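Local coordinates for peptide methionine sulfoxide reductase msrA/msrB (Neisseria gonorrhoeae, PDB 2H30), which reduces methionine sulfoxide in proteins, its N-terminal thioredoxin domain being able to take electrons from DsbD and pass them to the downstream reductase domains, at residues E61-A64 and K68-S71; K86-F91 and T107-T112; W125-I128 and V134-I137. The protein carries 2 engineered substitutions. One frame throughout, in Å; residues are numbered along the deposited sequence.

Contact 1. Residues E61-A64 and K68-S71; sequences EKWA and KFSS
Trp63, in the last turn of helix 51-64, and Phe69, in the short 3-10 segment that follows, bring their CA atoms to 6.4 Å, the nearest approach of the two backbones. The CA-CB bond of Phe69 points at the helix, whereas the indole of Trp63 leads away from the 68-71 segment, so the phenyl meets mainly CB and the five-membered ring of the tryptophan. There the methylene CB of Trp63 lies over the phenyl face, 3.8 Å from the centroid of the Phe69 ring and 18° off its normal, which makes a CH-pi contact. Beyond it the planes are almost parallel, tilted by 8°, but the rings are slid apart: Phe69 CZ sits over the rim of the indole, 3.8 Å from Trp63 CG, and the overlap is slight. With CG anti to the carbonyl carbon (chi1 -75°), the phenyl of Phe69 is turned to lie over Trp63 CB. The backbone also takes part, Trp63 O resting 3.3 Å from Phe69 CB. Leu74 of strand 73-78 and Glu144 of helix 144-152 touch both aromatic side chains, and Ala147 and Leu148 of that helix add one contact each. Dispersion and a C-H directed at a pi face therefore hold this buried pair, which joins the end of helix 51-64 to the loop before strand 73-78 with no directional polar bond between the segments.

Contact 2. Residues K86-F91 and T107-T112; sequences KKDGEF and TDNGGT
Asp88 and Asn109 meet flat against flat: their side chains cross at about a right angle, yet carboxylate and amide planes lie stacked, 26° apart. Asp88 CB is 3.8 Å from Asn109 ND2. Both residues extend CG anti to the backbone nitrogen (chi1 -165° for Asp88, -170° for Asn109), and in Asn109 this carries the amide closer to the facing segment. The stacked groups do not bond each other. A water bridges instead, accepting from Asp88 N at 2.7 Å and from Asn109 ND2, also at 2.7 Å, while Asn109 ND2 additionally donates to Pro80 O and Asp88 OD1 receives Gln92 NE2. Deeper in, the methyl CG2 of Thr107 reaches the phenyl of Phe91 obliquely, 3.9 Å from Phe91 CD2. With Thr107 OG1 lodged between the backbone nitrogen and the carbonyl carbon and bonded to Lys24 O, the apolar branch is left to meet the ring. Asn109 is the second residue of a type II turn from Asp108 to Gly111, and Asp108 OD1 takes Thr112 N. The contact thus sets the start of helix 90-95, with Gly89 at its N-cap position, beside the passage from strand 105-107 to helix 112-116, with Phe91 also packed on Ala78 of strand 73-78.

Contact 3. Residues W125-I128 and V134-I137; sequences WALI and VQRI
Trp125 begins the pairing through its backbone, which hydrogen-bonds with Val138 of the partner strand, for its indole leads away from that strand. Trp125 O also receives a CA-H...O contact from Ile137 CA at 3.3 Å, and the methyl CG2 of Ile137 leans on the same oxygen. The ring itself packs on Leu42 and Lys44 of strand 41-45. Ala126 follows, facing Ile137 in an antiparallel non-hydrogen-bonded pair. Ala126 CB and Ile137 CG1 lie on one face of the sheet, at a loose 4.3 Å, while Ala126 CA adds a second C-H contact, to Arg136 O.

Leu127 carries the hydrogen bonds between the two segments. Leu127 N donates to Arg136 O at 2.8 Å, nearly straight at 165°, and Leu127 O accepts twice: from Gln135 N, also at 2.8 Å, and weakly from Arg136 N at 3.3 Å. Two successive amides thereby grip one carbonyl. On the other face Leu127 CB and Arg136 CB touch at 4.0 Å. Arg136 then bends at chi2 (78°), and its NH1 bonds both Pro154 O and Ala156 O. Gln135, extended beyond CG, lays OE1 beside Leu127 CD2, while its NE2 bonds Asp133 OD2.

Ile128 returns to the Ala126 face, where its CD1 meets Val134 CG2 at 3.8 Å; Val16 of helix 16-20 touches both side chains. Here the register has shifted by one residue. Gln135 and Arg136 opposite the single Leu127 define a classic beta bulge, set into the hairpin of strands 124-128 and 134-139, whose second strand, 134-139, is one edge of the thioredoxin-fold sheet.

Following the chain from the N terminus, the three contacts occur in series; none nests within or crosses another. Contact 1 closes the tight three-residue link after helix 51-64, just before strand 73-78. Contact 2 closes a wider loop of fifteen residues, which carries most of helix 90-95 and the beginning of strand 105-107. Contact 3 closes the five-residue turn of the hairpin between the last two strands. Contacts 1 and 2 lie on opposite sides of the chain's centre, their centres about 25 Å apart. Contacts 1 and 3 do meet, Trp63 CZ3 packing 3.7 Å from Trp125 CH2, so helix 51-64 is tied directly to the sheet at strand 124-128.

Contact 1. Residues E61-A64 and K68-S71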
loop_
_atom_site.group_PDB
_atom_site.type_symbol
_atom_site.label_atom_id
_atom_site.label_comp_id
_atom_site.label_asym_id
_atom_site.label_seq_id
_atom_site.Cartn_x
_atom_site.Cartn_y
_atom_site.Cartn_z
ATOM N N GLU A 61 0.224 -9.598 -3.230
ATOM C CA GLU A 61 -1.074 -10.294 -3.353
ATOM C C GLU A 61 -1.086 -11.553 -2.477
ATOM O O GLU A 61 -2.096 -11.837 -1.819
ATOM C CB GLU A 61 -1.290 -10.674 -4.818
ATOM C CG GLU A 61 -2.707 -11.222 -5.004
ATOM C CD GLU A 61 -2.941 -11.806 -6.375
ATOM O OE1 GLU A 61 -1.987 -12.371 -6.999
ATOM O OE2 GLU A 61 -4.109 -11.735 -6.859
ATOM N N LYS A 62 0.031 -12.288 -2.492
ATOM C CA LYS A 62 0.144 -13.478 -1.622
ATOM C C LYS A 62 -0.004 -13.117 -0.173
ATOM O O LYS A 62 -0.721 -13.783 0.570
ATOM C CB LYS A 62 1.487 -14.167 -1.830
ATOM C CG LYS A 62 1.515 -15.494 -1.104
ATOM C CD LYS A 62 2.870 -16.175 -1.342
ATOM C CE LYS A 62 4.039 -15.307 -0.880
ATOM N NZ LYS A 62 5.319 -16.079 -0.815
ATOM N N TRP A 63 0.677 -12.053 0.250
ATOM C CA TRP A 63 0.568 -11.668 1.620
ATOM C C TRP A 63 -0.855 -11.311 1.969
ATOM O O TRP A 63 -1.358 -11.687 3.057
ATOM C CB TRP A 63 1.481 -10.470 1.943
ATOM C CG TRP A 63 2.948 -10.743 1.744
ATOM C CD1 TRP A 63 3.580 -11.945 1.428
ATOM C CD2 TRP A 63 3.982 -9.768 1.828
ATOM N NE1 TRP A 63 4.929 -11.762 1.312
ATOM C CE2 TRP A 63 5.212 -10.429 1.543
ATOM C CE3 TRP A 63 3.990 -8.395 2.100
ATOM C CZ2 TRP A 63 6.431 -9.770 1.548
ATOM C CZ3 TRP A 63 5.235 -7.729 2.147
ATOM C CH2 TRP A 63 6.429 -8.415 1.874
ATOM N N ALA A 64 -1.506 -10.571 1.065
ATOM C CA ALA A 64 -2.856 -10.067 1.384
ATOM C C ALA A 64 -3.808 -11.238 1.599
ATOM O O ALA A 64 -4.743 -11.130 2.362
ATOM C CB ALA A 64 -3.387 -9.149 0.250
ATOM N N LYS A 68 -1.382 -15.413 7.873
ATOM C CA LYS A 68 -0.422 -14.746 8.775
ATOM C C LYS A 68 -0.632 -13.233 8.815
ATOM O O LYS A 68 -0.214 -12.582 9.762
ATOM C CB LYS A 68 1.018 -15.016 8.371
ATOM C CG LYS A 68 1.405 -16.445 8.548
ATOM C CD LYS A 68 2.890 -16.614 8.328
ATOM C CE LYS A 68 3.296 -16.445 6.895
ATOM N NZ LYS A 68 2.618 -17.471 6.025
ATOM N N PHE A 69 -1.257 -12.704 7.754
ATOM C CA PHE A 69 -1.480 -11.253 7.695
ATOM C C PHE A 69 -2.886 -10.889 8.100
ATOM O O PHE A 69 -3.282 -9.736 7.958
ATOM C CB PHE A 69 -1.200 -10.743 6.250
ATOM C CG PHE A 69 0.286 -10.683 5.954
ATOM C CD1 PHE A 69 1.013 -9.496 6.276
ATOM C CD2 PHE A 69 0.996 -11.794 5.469
ATOM C CE1 PHE A 69 2.388 -9.404 6.037
ATOM C CE2 PHE A 69 2.447 -11.698 5.254
ATOM C CZ PHE A 69 3.128 -10.466 5.527
ATOM N N SER A 70 -3.659 -11.864 8.598
ATOM C CA SER A 70 -5.066 -11.596 8.795
ATOM C C SER A 70 -5.370 -10.554 9.863
ATOM O O SER A 70 -6.487 -10.002 9.853
ATOM C CB SER A 70 -5.844 -12.881 9.042
ATOM O OG SER A 70 -5.431 -13.392 10.273
ATOM N N SER A 71 -4.410 -10.257 10.731
ATOM C CA SER A 71 -4.652 -9.271 11.800
ATOM C C SER A 71 -4.567 -7.832 11.276
ATOM O O SER A 71 -4.837 -6.911 12.046
ATOM C CB SER A 71 -3.664 -9.435 12.971
ATOM O OG SER A 71 -2.353 -9.123 12.539
#

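Contact 2. Residues K86-F91 and T107-T112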
loop_
_atom_site.group_PDB
_atom_site.type_symbol
_atom_site.label_atom_id
_atom_site.label_comp_id
_atom_site.label_asym_id
_atom_site.label_seq_id
_atom_site.Cartn_x
_atom_site.Cartn_y
_atom_site.Cartn_z
ATOM N N LYS A 86 1.007 7.292 -14.761
ATOM C CA LYS A 86 -0.068 7.421 -15.739
ATOM C C LYS A 86 -1.229 8.208 -15.171
ATOM O O LYS A 86 -1.546 8.100 -13.991
ATOM C CB LYS A 86 -0.561 6.035 -16.154
ATOM C CG LYS A 86 0.575 5.230 -16.905
ATOM C CD LYS A 86 0.146 3.787 -17.123
ATOM C CE LYS A 86 1.302 2.899 -17.610
ATOM N NZ LYS A 86 1.731 3.326 -18.977
ATOM N N LYS A 87 -1.841 9.063 -16.006
ATOM C CA LYS A 87 -2.993 9.834 -15.547
ATOM C C LYS A 87 -4.201 8.997 -15.170
ATOM O O LYS A 87 -4.357 7.820 -15.562
ATOM C CB LYS A 87 -3.368 10.855 -16.661
ATOM C CG LYS A 87 -2.265 11.825 -16.831
ATOM C CD LYS A 87 -2.517 13.015 -17.768
ATOM C CE LYS A 87 -1.564 14.174 -17.352
ATOM N NZ LYS A 87 -0.551 13.708 -16.311
ATOM N N ASP A 88 -5.111 9.607 -14.408
ATOM C CA ASP A 88 -6.352 8.959 -14.071
ATOM C C ASP A 88 -7.064 8.462 -15.324
ATOM O O ASP A 88 -7.070 9.174 -16.346
ATOM C CB ASP A 88 -7.263 9.925 -13.326
ATOM C CG ASP A 88 -8.400 9.202 -12.632
ATOM O OD1 ASP A 88 -8.150 8.142 -11.998
ATOM O OD2 ASP A 88 -9.550 9.692 -12.715
ATOM N N GLY A 89 -7.625 7.259 -15.267
ATOM C CA GLY A 89 -8.180 6.560 -16.437
ATOM C C GLY A 89 -7.123 5.749 -17.193
ATOM O O GLY A 89 -7.353 4.550 -17.433
ATOM N N GLU A 90 -6.000 6.407 -17.546
ATOM C CA GLU A 90 -4.897 5.762 -18.282
ATOM C C GLU A 90 -4.326 4.675 -17.347
ATOM O O GLU A 90 -4.152 3.514 -17.780
ATOM C CB GLU A 90 -3.845 6.772 -18.681
ATOM C CG GLU A 90 -2.617 6.144 -19.344
ATOM C CD GLU A 90 -1.438 7.102 -19.601
ATOM O OE1 GLU A 90 -1.307 8.259 -19.027
ATOM O OE2 GLU A 90 -0.574 6.644 -20.408
ATOM N N PHE A 91 -4.235 5.037 -16.055
ATOM C CA PHE A 91 -3.628 4.109 -15.084
ATOM C C PHE A 91 -4.456 2.848 -15.026
ATOM O O PHE A 91 -3.956 1.721 -15.132
ATOM C CB PHE A 91 -3.452 4.742 -13.680
ATOM C CG PHE A 91 -2.992 3.728 -12.663
ATOM C CD1 PHE A 91 -1.625 3.407 -12.605
ATOM C CD2 PHE A 91 -3.923 2.975 -11.912
ATOM C CE1 PHE A 91 -1.172 2.380 -11.753
ATOM C CE2 PHE A 91 -3.442 1.933 -11.043
ATOM C CZ PHE A 91 -2.070 1.669 -11.006
ATOM N N THR A 107 -6.527 3.958 -5.898
ATOM C CA THR A 107 -6.031 4.917 -6.861
ATOM C C THR A 107 -6.206 6.316 -6.259
ATOM O O THR A 107 -7.356 6.779 -6.064
ATOM C CB THR A 107 -6.717 4.758 -8.235
ATOM O OG1 THR A 107 -8.157 4.759 -8.121
ATOM C CG2 THR A 107 -6.289 3.495 -8.891
ATOM N N ASP A 108 -5.104 6.965 -5.960
ATOM C CA ASP A 108 -5.106 8.285 -5.301
ATOM C C ASP A 108 -4.710 9.296 -6.364
ATOM O O ASP A 108 -3.547 9.546 -6.607
ATOM C CB ASP A 108 -4.064 8.268 -4.183
ATOM C CG ASP A 108 -4.018 9.550 -3.375
ATOM O OD1 ASP A 108 -4.583 10.590 -3.831
ATOM O OD2 ASP A 108 -3.388 9.514 -2.297
ATOM N N ASN A 109 -5.739 9.899 -7.006
ATOM C CA ASN A 109 -5.451 10.798 -8.115
ATOM C C ASN A 109 -4.684 11.994 -7.584
ATOM O O ASN A 109 -5.189 12.677 -6.642
ATOM C CB ASN A 109 -6.795 11.207 -8.746
ATOM C CG ASN A 109 -6.619 11.960 -10.081
ATOM O OD1 ASN A 109 -7.578 12.584 -10.569
ATOM N ND2 ASN A 109 -5.440 11.926 -10.657
ATOM N N GLY A 110 -3.485 12.228 -8.125
ATOM C CA GLY A 110 -2.602 13.315 -7.672
ATOM C C GLY A 110 -1.750 13.021 -6.441
ATOM O O GLY A 110 -0.917 13.830 -6.006
ATOM N N GLY A 111 -1.903 11.815 -5.894
ATOM C CA GLY A 111 -0.986 11.425 -4.815
ATOM C C GLY A 111 -1.145 12.200 -3.503
ATOM O O GLY A 111 -0.144 12.549 -2.862
ATOM N N THR A 112 -2.399 12.433 -3.099
ATOM C CA THR A 112 -2.649 13.168 -1.846
ATOM C C THR A 112 -1.983 12.516 -0.631
ATOM O O THR A 112 -1.262 13.159 0.134
ATOM C CB THR A 112 -4.130 13.241 -1.587
ATOM O OG1 THR A 112 -4.673 14.087 -2.628
ATOM C CG2 THR A 112 -4.387 13.917 -0.236
HETATM O O HOH W 1 -4.571 12.033 -13.261
#

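Contact 3. Residues W125-I128 and V134-I137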
loop_
_atom_site.group_PDB
_atom_site.type_symbol
_atom_site.label_atom_id
_atom_site.label_comp_id
_atom_site.label_asym_id
_atom_site.label_seq_id
_atom_site.Cartn_x
_atom_site.Cartn_y
_atom_site.Cartn_z
ATOM N N TRP A 125 6.496 1.863 2.292
ATOM C CA TRP A 125 5.382 1.276 3.073
ATOM C C TRP A 125 5.009 2.189 4.202
ATOM O O TRP A 125 5.891 2.881 4.741
ATOM C CB TRP A 125 5.859 -0.043 3.669
ATOM C CG TRP A 125 6.084 -1.118 2.586
ATOM C CD1 TRP A 125 7.221 -1.287 1.777
ATOM C CD2 TRP A 125 5.207 -2.187 2.286
ATOM N NE1 TRP A 125 7.021 -2.403 0.968
ATOM C CE2 TRP A 125 5.800 -2.962 1.251
ATOM C CE3 TRP A 125 3.933 -2.528 2.739
ATOM C CZ2 TRP A 125 5.165 -4.114 0.717
ATOM C CZ3 TRP A 125 3.290 -3.676 2.221
ATOM C CH2 TRP A 125 3.916 -4.451 1.194
ATOM N N ALA A 126 3.726 2.199 4.541
ATOM C CA ALA A 126 3.328 2.896 5.776
ATOM C C ALA A 126 2.488 1.986 6.640
ATOM O O ALA A 126 1.716 1.191 6.131
ATOM C CB ALA A 126 2.556 4.180 5.442
ATOM N N LEU A 127 2.671 2.089 7.969
ATOM C CA LEU A 127 1.848 1.351 8.887
ATOM C C LEU A 127 0.961 2.406 9.598
ATOM O O LEU A 127 1.509 3.328 10.194
ATOM C CB LEU A 127 2.736 0.564 9.878
ATOM C CG LEU A 127 1.877 -0.226 10.892
ATOM C CD1 LEU A 127 1.358 -1.452 10.187
ATOM C CD2 LEU A 127 2.783 -0.525 12.039
ATOM N N ILE A 128 -0.332 2.192 9.438
ATOM C CA ILE A 128 -1.402 3.035 10.069
ATOM C C ILE A 128 -1.982 2.225 11.222
ATOM O O ILE A 128 -2.410 1.096 11.051
ATOM C CB ILE A 128 -2.529 3.351 9.095
ATOM C CG1 ILE A 128 -1.992 3.838 7.738
ATOM C CG2 ILE A 128 -3.490 4.398 9.697
ATOM C CD1 ILE A 128 -1.116 5.050 7.857
ATOM N N VAL A 134 -0.620 7.566 11.740
ATOM C CA VAL A 134 0.559 7.028 11.059
ATOM C C VAL A 134 1.587 6.627 12.105
ATOM O O VAL A 134 2.026 7.431 12.950
ATOM C CB VAL A 134 1.188 8.070 10.154
ATOM C CG1 VAL A 134 2.440 7.497 9.449
ATOM C CG2 VAL A 134 0.157 8.469 9.071
ATOM N N GLN A 135 2.010 5.350 12.065
ATOM C CA GLN A 135 2.966 4.811 13.041
ATOM C C GLN A 135 4.372 4.585 12.509
ATOM O O GLN A 135 5.351 4.681 13.248
ATOM C CB GLN A 135 2.444 3.520 13.646
ATOM C CG GLN A 135 1.144 3.822 14.384
ATOM C CD GLN A 135 0.538 2.645 15.027
ATOM O OE1 GLN A 135 0.636 1.544 14.532
ATOM N NE2 GLN A 135 -0.254 2.910 16.080
ATOM N N ARG A 136 4.495 4.307 11.216
ATOM C CA ARG A 136 5.800 4.011 10.676
ATOM C C ARG A 136 5.739 4.216 9.168
ATOM O O ARG A 136 4.719 3.905 8.526
ATOM C CB ARG A 136 6.131 2.502 10.921
ATOM C CG ARG A 136 7.519 2.040 10.536
ATOM C CD ARG A 136 8.545 2.483 11.640
ATOM N NE ARG A 136 9.870 1.970 11.352
ATOM C CZ ARG A 136 10.341 0.864 11.919
ATOM N NH1 ARG A 136 9.582 0.196 12.789
ATOM N NH2 ARG A 136 11.568 0.476 11.615
ATOM N N ILE A 137 6.814 4.772 8.625
ATOM C CA ILE A 137 7.019 4.834 7.150
ATOM C C ILE A 137 8.391 4.252 6.848
ATOM O O ILE A 137 9.408 4.560 7.502
ATOM C CB ILE A 137 6.993 6.296 6.624
ATOM C CG1 ILE A 137 5.602 6.904 6.865
ATOM C CG2 ILE A 137 7.293 6.319 5.141
ATOM C CD1 ILE A 137 5.560 8.436 6.758
#